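Local coordinates for WipB (Legionella pneumophila, PDB 5NNY), which acts, through its phosphatase domain, as a translocated Ser/Thr phosphatase that targets the lysosomal nutrient-sensing machinery of the host cell, at residues E66-I71 and A170-N175; E272-T277 and W286-G291. All coordinates share one frame; numbering follows the deposited sequence.

Contact 1 (E66-I71 and A170-N175)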
ATOM      1  N   GLU A  66     -22.032  14.564  12.006  1.00 21.32           N
ATOM      2  CA  GLU A  66     -21.808  14.544  13.450  1.00 26.50           C
ATOM      3  C   GLU A  66     -21.229  13.207  13.889  1.00 22.10           C
ATOM      4  O   GLU A  66     -20.250  13.159  14.636  1.00 22.29           O
ATOM      5  CB  GLU A  66     -23.117  14.830  14.204  1.00 17.71           C
ATOM      6  CG  GLU A  66     -23.000  14.568  15.718  1.00 32.71           C
ATOM      7  CD  GLU A  66     -24.335  14.555  16.465  1.00 34.94           C
ATOM      8  OE1 GLU A  66     -24.306  14.771  17.696  1.00 32.49           O
ATOM      9  OE2 GLU A  66     -25.401  14.311  15.847  1.00 28.34           O
ATOM     10  N   ARG A  67     -21.827  12.108  13.425  1.00 19.98           N
ATOM     11  CA  ARG A  67     -21.362  10.774  13.786  1.00 20.15           C
ATOM     12  C   ARG A  67     -19.892  10.588  13.437  1.00 22.01           C
ATOM     13  O   ARG A  67     -19.108  10.074  14.244  1.00 19.60           O
ATOM     14  CB  ARG A  67     -22.196   9.716  13.063  1.00 17.41           C
ATOM     15  CG  ARG A  67     -23.647   9.558  13.535  1.00 16.27           C
ATOM     16  CD  ARG A  67     -24.398   8.727  12.502  1.00 22.23           C
ATOM     17  NE  ARG A  67     -25.782   8.393  12.852  1.00 24.87           N
ATOM     18  CZ  ARG A  67     -26.190   7.160  13.138  1.00 23.32           C
ATOM     19  NH1 ARG A  67     -27.471   6.904  13.411  1.00 25.52           N
ATOM     20  NH2 ARG A  67     -25.311   6.176  13.153  1.00 27.87           N
ATOM     21  N   LEU A  68     -19.522  10.951  12.207  1.00 19.63           N
ATOM     22  CA  LEU A  68     -18.154  10.760  11.724  1.00 19.23           C
ATOM     23  C   LEU A  68     -17.159  11.664  12.455  1.00 21.08           C
ATOM     24  O   LEU A  68     -16.045  11.237  12.770  1.00 20.14           O
ATOM     25  CB  LEU A  68     -18.095  11.022  10.218  1.00 18.55           C
ATOM     26  CG  LEU A  68     -18.872  10.040   9.346  1.00 26.82           C
ATOM     27  CD1 LEU A  68     -19.042  10.569   7.936  1.00 21.29           C
ATOM     28  CD2 LEU A  68     -18.163   8.714   9.341  1.00 20.98           C
ATOM     29  N   GLU A  69     -17.549  12.911  12.735  0.57 20.39           N
ATOM     30  CA  GLU A  69     -16.681  13.817  13.484  0.57 22.22           C
ATOM     31  C   GLU A  69     -16.349  13.254  14.862  0.57 20.36           C
ATOM     32  O   GLU A  69     -15.200  13.330  15.310  0.57 21.17           O
ATOM     33  CB  GLU A  69     -17.335  15.196  13.635  0.57 22.66           C
ATOM     34  CG  GLU A  69     -17.633  15.943  12.331  0.57 38.63           C
ATOM     35  CD  GLU A  69     -16.473  16.780  11.812  0.57 42.41           C
ATOM     36  OE1 GLU A  69     -15.329  16.590  12.280  0.57 41.01           O
ATOM     37  OE2 GLU A  69     -16.717  17.638  10.934  0.57 42.57           O
ATOM     38  N   GLU A  70     -17.347  12.707  15.563  0.57 15.33           N
ATOM     39  CA  GLU A  70     -17.081  12.180  16.901  0.57 18.82           C
ATOM     40  C   GLU A  70     -16.153  10.972  16.847  0.57 16.83           C
ATOM     41  O   GLU A  70     -15.268  10.826  17.698  0.57 19.98           O
ATOM     42  CB  GLU A  70     -18.387  11.821  17.607  0.57 14.83           C
ATOM     43  CG  GLU A  70     -19.503  12.878  17.488  0.57 25.34           C
ATOM     44  CD  GLU A  70     -19.155  14.269  18.030  0.57 33.71           C
ATOM     45  OE1 GLU A  70     -18.030  14.766  17.819  0.57 29.02           O
ATOM     46  OE2 GLU A  70     -20.040  14.891  18.658  0.57 30.08           O
ATOM     47  N   ILE A  71     -16.333  10.102  15.848  1.00 16.21           N
ATOM     48  CA  ILE A  71     -15.423   8.963  15.675  1.00 15.62           C
ATOM     49  C   ILE A  71     -14.015   9.463  15.382  1.00 16.86           C
ATOM     50  O   ILE A  71     -13.024   8.980  15.952  1.00 19.78           O
ATOM     51  CB  ILE A  71     -15.924   8.048  14.538  1.00 20.64           C
ATOM     52  CG1 ILE A  71     -17.159   7.250  14.982  1.00 17.31           C
ATOM     53  CG2 ILE A  71     -14.775   7.147  14.013  1.00 20.28           C
ATOM     54  CD1 ILE A  71     -18.026   6.705  13.793  1.00 16.61           C
ATOM     55  N   ALA A 170     -19.194  14.163   3.232  1.00 23.81           N
ATOM     56  CA  ALA A 170     -20.025  14.582   4.354  1.00 22.11           C
ATOM     57  C   ALA A 170     -19.409  15.730   5.133  1.00 24.54           C
ATOM     58  O   ALA A 170     -20.036  16.217   6.083  1.00 26.31           O
ATOM     59  CB  ALA A 170     -20.288  13.401   5.294  1.00 21.61           C
ATOM     60  N   GLY A 171     -18.204  16.167   4.758  1.00 20.37           N
ATOM     61  CA  GLY A 171     -17.517  17.237   5.436  1.00 21.36           C
ATOM     62  C   GLY A 171     -16.809  16.851   6.717  1.00 23.08           C
ATOM     63  O   GLY A 171     -16.353  17.740   7.440  1.00 23.43           O
ATOM     64  N   ALA A 172     -16.697  15.560   7.015  1.00 20.99           N
ATOM     65  CA  ALA A 172     -16.068  15.123   8.259  1.00 23.12           C
ATOM     66  C   ALA A 172     -14.567  14.915   8.119  1.00 20.99           C
ATOM     67  O   ALA A 172     -13.840  14.965   9.128  1.00 24.55           O
ATOM     68  CB  ALA A 172     -16.720  13.829   8.739  1.00 23.72           C
ATOM     69  N   ILE A 173     -14.080  14.674   6.902  1.00 19.85           N
ATOM     70  CA  ILE A 173     -12.657  14.491   6.630  1.00 21.41           C
ATOM     71  C   ILE A 173     -12.283  15.427   5.491  1.00 17.02           C
ATOM     72  O   ILE A 173     -13.071  15.621   4.560  1.00 23.81           O
ATOM     73  CB  ILE A 173     -12.330  13.019   6.276  1.00 25.34           C
ATOM     74  CG1 ILE A 173     -12.582  12.114   7.484  1.00 24.94           C
ATOM     75  CG2 ILE A 173     -10.872  12.843   5.779  1.00 24.14           C
ATOM     76  CD1 ILE A 173     -12.375  10.634   7.193  1.00 15.67           C
ATOM     77  N   SER A 174     -11.094  16.021   5.560  1.00 22.26           N
ATOM     78  CA  SER A 174     -10.678  16.984   4.546  1.00 23.35           C
ATOM     79  C   SER A 174      -9.814  16.331   3.469  1.00 24.71           C
ATOM     80  O   SER A 174      -8.990  15.459   3.749  1.00 20.64           O
ATOM     81  CB  SER A 174      -9.907  18.152   5.170  1.00 29.13           C
ATOM     82  OG  SER A 174      -8.584  17.781   5.527  1.00 22.67           O
ATOM     83  N   ASN A 175     -10.015  16.768   2.223  1.00 24.08           N
ATOM     84  CA  ASN A 175      -9.069  16.406   1.169  1.00 21.90           C
ATOM     85  C   ASN A 175      -7.650  16.802   1.539  1.00 24.84           C
ATOM     86  O   ASN A 175      -6.702  16.056   1.272  1.00 23.13           O
ATOM     87  CB  ASN A 175      -9.441  17.059  -0.164  1.00 24.72           C
ATOM     88  CG  ASN A 175     -10.656  16.438  -0.803  1.00 25.78           C
ATOM     89  OD1 ASN A 175     -10.763  15.211  -0.935  1.00 23.45           O
ATOM     90  ND2 ASN A 175     -11.584  17.283  -1.214  1.00 20.64           N
TER
HETATM   91  O   HOH W   1     -14.706  18.851   9.799  1.00 39.20           O
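Ala172, Leu68 and Glu69 carry most of this small interface, in which one flank of a helix rests on the turn between two others. The backbones come close, with 5.4 Å between the CA atoms of Glu69 and Ala172, and the small methyls of Ala170 and Ala172 face Leu68. The methyl of Ala172 meets the base of the Leu68 side chain, CB to CB at 3.5 Å, which is tighter than a usual van der Waals contact. Leu68 has CG beside its backbone N and anti to the carbonyl carbon (chi1 -66°), and from there CD1 reaches the CB of Ala170 at 4.1 Å and lies equally near the CB of Ala172.

Glu69 adds a polar margin. Its chain bends at chi2 (-87°), folding the carboxylate back over the loop backbone so that OE2 comes to 3.7 Å from the CA of Ala172. A water bridges the remaining gap: it donates to Glu69 OE2 at 2.6 Å and to the carbonyl O of Gly171 at 3.1 Å, joining two acceptors that could not bond to each other directly. Ala172 O, beside the same carboxylate, accepts from Lys72 NZ, one helical turn from Leu68.

Gly171, with positive phi, forms the Schellman motif that closes helix 159-169, and Ser174 caps the start of helix 175-186 through its OG to Glu177 N. Helix 64-79, in a predicted coiled-coil region, thus packs against the link between these two helices, while Ile173 turns its side chain onto helix 159-169.

Contact 2 (E272-T277 and W286-G291)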
ATOM      1  N   GLU A 272      -5.042 -12.109 -17.688  1.00 18.82           N
ATOM      2  CA  GLU A 272      -4.377 -12.287 -18.966  1.00 17.35           C
ATOM      3  C   GLU A 272      -2.878 -12.071 -18.849  1.00 23.74           C
ATOM      4  O   GLU A 272      -2.375 -11.571 -17.845  1.00 22.68           O
ATOM      5  CB  GLU A 272      -4.936 -11.315 -20.001  1.00 18.01           C
ATOM      6  CG  GLU A 272      -6.398 -11.503 -20.228  1.00 18.21           C
ATOM      7  CD  GLU A 272      -6.946 -10.567 -21.261  1.00 24.69           C
ATOM      8  OE1 GLU A 272      -6.160 -10.015 -22.060  1.00 25.00           O
ATOM      9  OE2 GLU A 272      -8.172 -10.384 -21.251  1.00 24.07           O
ATOM     10  N   HIS A 273      -2.174 -12.474 -19.908  1.00 24.59           N
ATOM     11  CA  HIS A 273      -0.773 -12.124 -20.107  1.00 24.47           C
ATOM     12  C   HIS A 273      -0.609 -10.624 -20.320  1.00 18.88           C
ATOM     13  O   HIS A 273      -1.441  -9.966 -20.950  1.00 22.46           O
ATOM     14  CB  HIS A 273      -0.200 -12.843 -21.328  1.00 27.34           C
ATOM     15  CG  HIS A 273      -0.299 -14.332 -21.262  1.00 29.80           C
ATOM     16  ND1 HIS A 273      -0.066 -15.138 -22.354  1.00 35.63           N
ATOM     17  CD2 HIS A 273      -0.600 -15.163 -20.236  1.00 33.41           C
ATOM     18  CE1 HIS A 273      -0.225 -16.402 -22.007  1.00 34.53           C
ATOM     19  NE2 HIS A 273      -0.551 -16.445 -20.728  1.00 35.26           N
ATOM     20  N   LEU A 274       0.501 -10.085 -19.817  1.00 20.19           N
ATOM     21  CA  LEU A 274       0.870  -8.689 -20.036  1.00 24.25           C
ATOM     22  C   LEU A 274       2.309  -8.666 -20.552  1.00 24.65           C
ATOM     23  O   LEU A 274       3.227  -8.234 -19.853  1.00 25.03           O
ATOM     24  CB  LEU A 274       0.714  -7.874 -18.754  1.00 20.70           C
ATOM     25  CG  LEU A 274      -0.720  -7.868 -18.227  1.00 17.50           C
ATOM     26  CD1 LEU A 274      -0.777  -7.217 -16.858  1.00 15.77           C
ATOM     27  CD2 LEU A 274      -1.659  -7.149 -19.208  1.00 16.74           C
ATOM     28  N   ASN A 275       2.493  -9.134 -21.793  1.00 24.40           N
ATOM     29  CA  ASN A 275       3.832  -9.418 -22.306  1.00 27.44           C
ATOM     30  C   ASN A 275       4.532  -8.214 -22.927  1.00 35.81           C
ATOM     31  O   ASN A 275       5.751  -8.272 -23.124  1.00 36.34           O
ATOM     32  CB  ASN A 275       3.767 -10.548 -23.344  1.00 29.81           C
ATOM     33  CG  ASN A 275       3.583 -11.910 -22.708  1.00 30.46           C
ATOM     34  OD1 ASN A 275       4.124 -12.186 -21.648  1.00 31.14           O
ATOM     35  ND2 ASN A 275       2.810 -12.766 -23.352  1.00 22.18           N
ATOM     36  N   SER A 276       3.800  -7.145 -23.241  0.54 32.70           N
ATOM     37  CA  SER A 276       4.398  -5.979 -23.877  0.54 33.90           C
ATOM     38  C   SER A 276       5.221  -5.185 -22.871  0.54 31.25           C
ATOM     39  O   SER A 276       4.860  -5.079 -21.698  0.54 26.86           O
ATOM     40  CB  SER A 276       3.308  -5.096 -24.492  0.54 43.86           C
ATOM     41  OG  SER A 276       3.856  -4.154 -25.394  0.54 54.57           O
ATOM     42  N   THR A 277       6.329  -4.608 -23.345  0.54 31.93           N
ATOM     43  CA  THR A 277       7.285  -3.962 -22.445  0.54 34.52           C
ATOM     44  C   THR A 277       6.634  -2.843 -21.638  0.54 30.85           C
ATOM     45  O   THR A 277       6.924  -2.663 -20.447  0.54 28.88           O
ATOM     46  CB  THR A 277       8.465  -3.426 -23.253  0.54 45.34           C
ATOM     47  OG1 THR A 277       9.104  -4.520 -23.918  0.54 52.34           O
ATOM     48  CG2 THR A 277       9.467  -2.746 -22.356  0.54 43.57           C
ATOM     49  N   TRP A 286       0.070  -7.068 -10.828  1.00 15.45           N
ATOM     50  CA  TRP A 286      -0.935  -8.131 -10.921  1.00 24.63           C
ATOM     51  C   TRP A 286      -0.326  -9.531 -10.897  1.00 24.22           C
ATOM     52  O   TRP A 286      -1.069 -10.510 -10.762  1.00 20.82           O
ATOM     53  CB  TRP A 286      -1.805  -7.962 -12.187  1.00 20.43           C
ATOM     54  CG  TRP A 286      -2.852  -6.831 -12.076  1.00 19.35           C
ATOM     55  CD1 TRP A 286      -2.765  -5.576 -12.600  1.00 19.68           C
ATOM     56  CD2 TRP A 286      -4.107  -6.890 -11.376  1.00 16.06           C
ATOM     57  NE1 TRP A 286      -3.895  -4.844 -12.272  1.00 25.89           N
ATOM     58  CE2 TRP A 286      -4.727  -5.631 -11.517  1.00 21.42           C
ATOM     59  CE3 TRP A 286      -4.765  -7.889 -10.647  1.00 18.53           C
ATOM     60  CZ2 TRP A 286      -5.969  -5.352 -10.967  1.00 21.73           C
ATOM     61  CZ3 TRP A 286      -5.977  -7.602 -10.083  1.00 20.00           C
ATOM     62  CH2 TRP A 286      -6.578  -6.351 -10.254  1.00 20.44           C
ATOM     63  N   GLY A 287       0.992  -9.654 -10.996  1.00 19.53           N
ATOM     64  CA  GLY A 287       1.609 -10.978 -10.955  1.00 19.24           C
ATOM     65  C   GLY A 287       1.330 -11.804 -12.192  1.00 23.55           C
ATOM     66  O   GLY A 287       1.201 -13.034 -12.102  1.00 22.09           O
ATOM     67  N   ARG A 288       1.238 -11.156 -13.355  1.00 18.84           N
ATOM     68  CA  ARG A 288       0.877 -11.813 -14.609  1.00 23.15           C
ATOM     69  C   ARG A 288       2.101 -12.094 -15.470  1.00 21.63           C
ATOM     70  O   ARG A 288       3.171 -11.516 -15.273  1.00 20.77           O
ATOM     71  CB  ARG A 288      -0.105 -10.957 -15.419  1.00 24.02           C
ATOM     72  CG  ARG A 288      -1.342 -10.545 -14.653  1.00 20.95           C
ATOM     73  CD  ARG A 288      -2.048 -11.771 -14.081  1.00 19.41           C
ATOM     74  NE  ARG A 288      -3.305 -11.383 -13.445  1.00 20.63           N
ATOM     75  CZ  ARG A 288      -3.945 -12.109 -12.539  1.00 19.70           C
ATOM     76  NH1 ARG A 288      -3.448 -13.276 -12.154  1.00 22.21           N
ATOM     77  NH2 ARG A 288      -5.083 -11.667 -12.016  1.00 21.90           N
ATOM     78  N   GLU A 289       1.904 -12.944 -16.477  1.00 20.44           N
ATOM     79  CA  GLU A 289       3.003 -13.381 -17.324  1.00 20.02           C
ATOM     80  C   GLU A 289       3.660 -12.212 -18.041  1.00 24.10           C
ATOM     81  O   GLU A 289       2.993 -11.390 -18.670  1.00 25.23           O
ATOM     82  CB  GLU A 289       2.515 -14.413 -18.348  1.00 22.67           C
ATOM     83  CG  GLU A 289       3.631 -14.893 -19.291  1.00 33.08           C
ATOM     84  CD  GLU A 289       3.345 -16.255 -19.947  1.00 47.08           C
ATOM     85  OE1 GLU A 289       4.311 -16.904 -20.400  1.00 55.74           O
ATOM     86  OE2 GLU A 289       2.174 -16.685 -20.002  1.00 48.95           O
ATOM     87  N   TYR A 290       4.987 -12.149 -17.954  1.00 23.42           N
ATOM     88  CA  TYR A 290       5.778 -11.147 -18.655  1.00 19.46           C
ATOM     89  C   TYR A 290       6.908 -11.898 -19.364  1.00 25.30           C
ATOM     90  O   TYR A 290       8.058 -11.906 -18.926  1.00 25.98           O
ATOM     91  CB  TYR A 290       6.302 -10.055 -17.686  1.00 18.64           C
ATOM     92  CG  TYR A 290       7.065  -8.964 -18.394  1.00 21.10           C
ATOM     93  CD1 TYR A 290       6.392  -7.992 -19.118  1.00 30.92           C
ATOM     94  CD2 TYR A 290       8.454  -8.935 -18.386  1.00 22.87           C
ATOM     95  CE1 TYR A 290       7.076  -7.015 -19.796  1.00 34.63           C
ATOM     96  CE2 TYR A 290       9.143  -7.959 -19.062  1.00 20.12           C
ATOM     97  CZ  TYR A 290       8.450  -6.999 -19.756  1.00 32.74           C
ATOM     98  OH  TYR A 290       9.141  -6.022 -20.424  1.00 37.91           O
ATOM     99  N   GLY A 291       6.566 -12.559 -20.471  1.00 24.47           N
ATOM    100  CA  GLY A 291       7.497 -13.508 -21.036  1.00 27.78           C
ATOM    101  C   GLY A 291       7.670 -14.709 -20.126  1.00 27.93           C
ATOM    102  O   GLY A 291       6.902 -14.942 -19.186  1.00 29.93           O
TER
HETATM  103  O   HOH W   2      -0.928 -13.997 -16.889  1.00 26.01           O
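Two loop segments flanking the short helix 280-286 are joined by two direct hydrogen bonds and one water. Leu274 N donates to Glu289 O over 3.0 Å, with the donor in the carbonyl plane. At the next step the side chain takes over from the backbone: Asn275 OD1 accepts from Gly291 N at 2.7 Å in an almost straight bond (178° at the hydrogen), although the donor stands above the plane of the amide carbonyl. Glu289 N donates to a water, which in turn donates weakly to Glu272 O. Outside the pair, Ser276 N donates to Glu279 OE2 and Tyr290 O accepts from Asn215 ND2.

Beside these bonds, Glu289 OE2 lies over one face of the His273 ring, 2.8 Å from NE2. The angle is too poor for a hydrogen bond, and with ring and carboxylate planes 69° apart the pair is better read as close polar packing; a charged imidazole would favour it electrostatically. Tyr290, its CG anti to the backbone N, turns its ring edge to the loop, so that CD1 lies 3.3 Å from Leu274 O and CE1 near Ser276 O. Arg288 supplies aliphatic contact, CG to Leu274 CD1 at 4.0 Å, while its NE bonds to Gly268 O and Arg288 backbone O accepts from His216 NE2.

Gly287, with positive phi, is the C-prime residue of the Schellman motif that ends helix 280-286. The chain then runs beside the loop that leads into that helix, the two end-to-end directions 52° apart, so the loops before and after it are held together at the surface of the calcineurin-like phosphatase domain, ahead of edge strand 301-306.

Contacts 1 and 2 lie on opposite sides of the chain's centre, their own centres about 41 Å apart, and share no helix or strand. Contact 1 is partly buried and joins parts far apart in sequence, bringing a helix against an interhelical turn; contact 2 is a surface feature that ties together the two ends of one local excursion. Their chemistry follows suit. Between 66-71 and 170-175 close methyl packing dominates, with polar groups meeting through water at the margin, whereas 272-277 and 286-291 rely mainly on direct hydrogen bonds, with a water as a further link. Both nevertheless use a positive-phi glycine in a Schellman motif to end a helix and turn the chain.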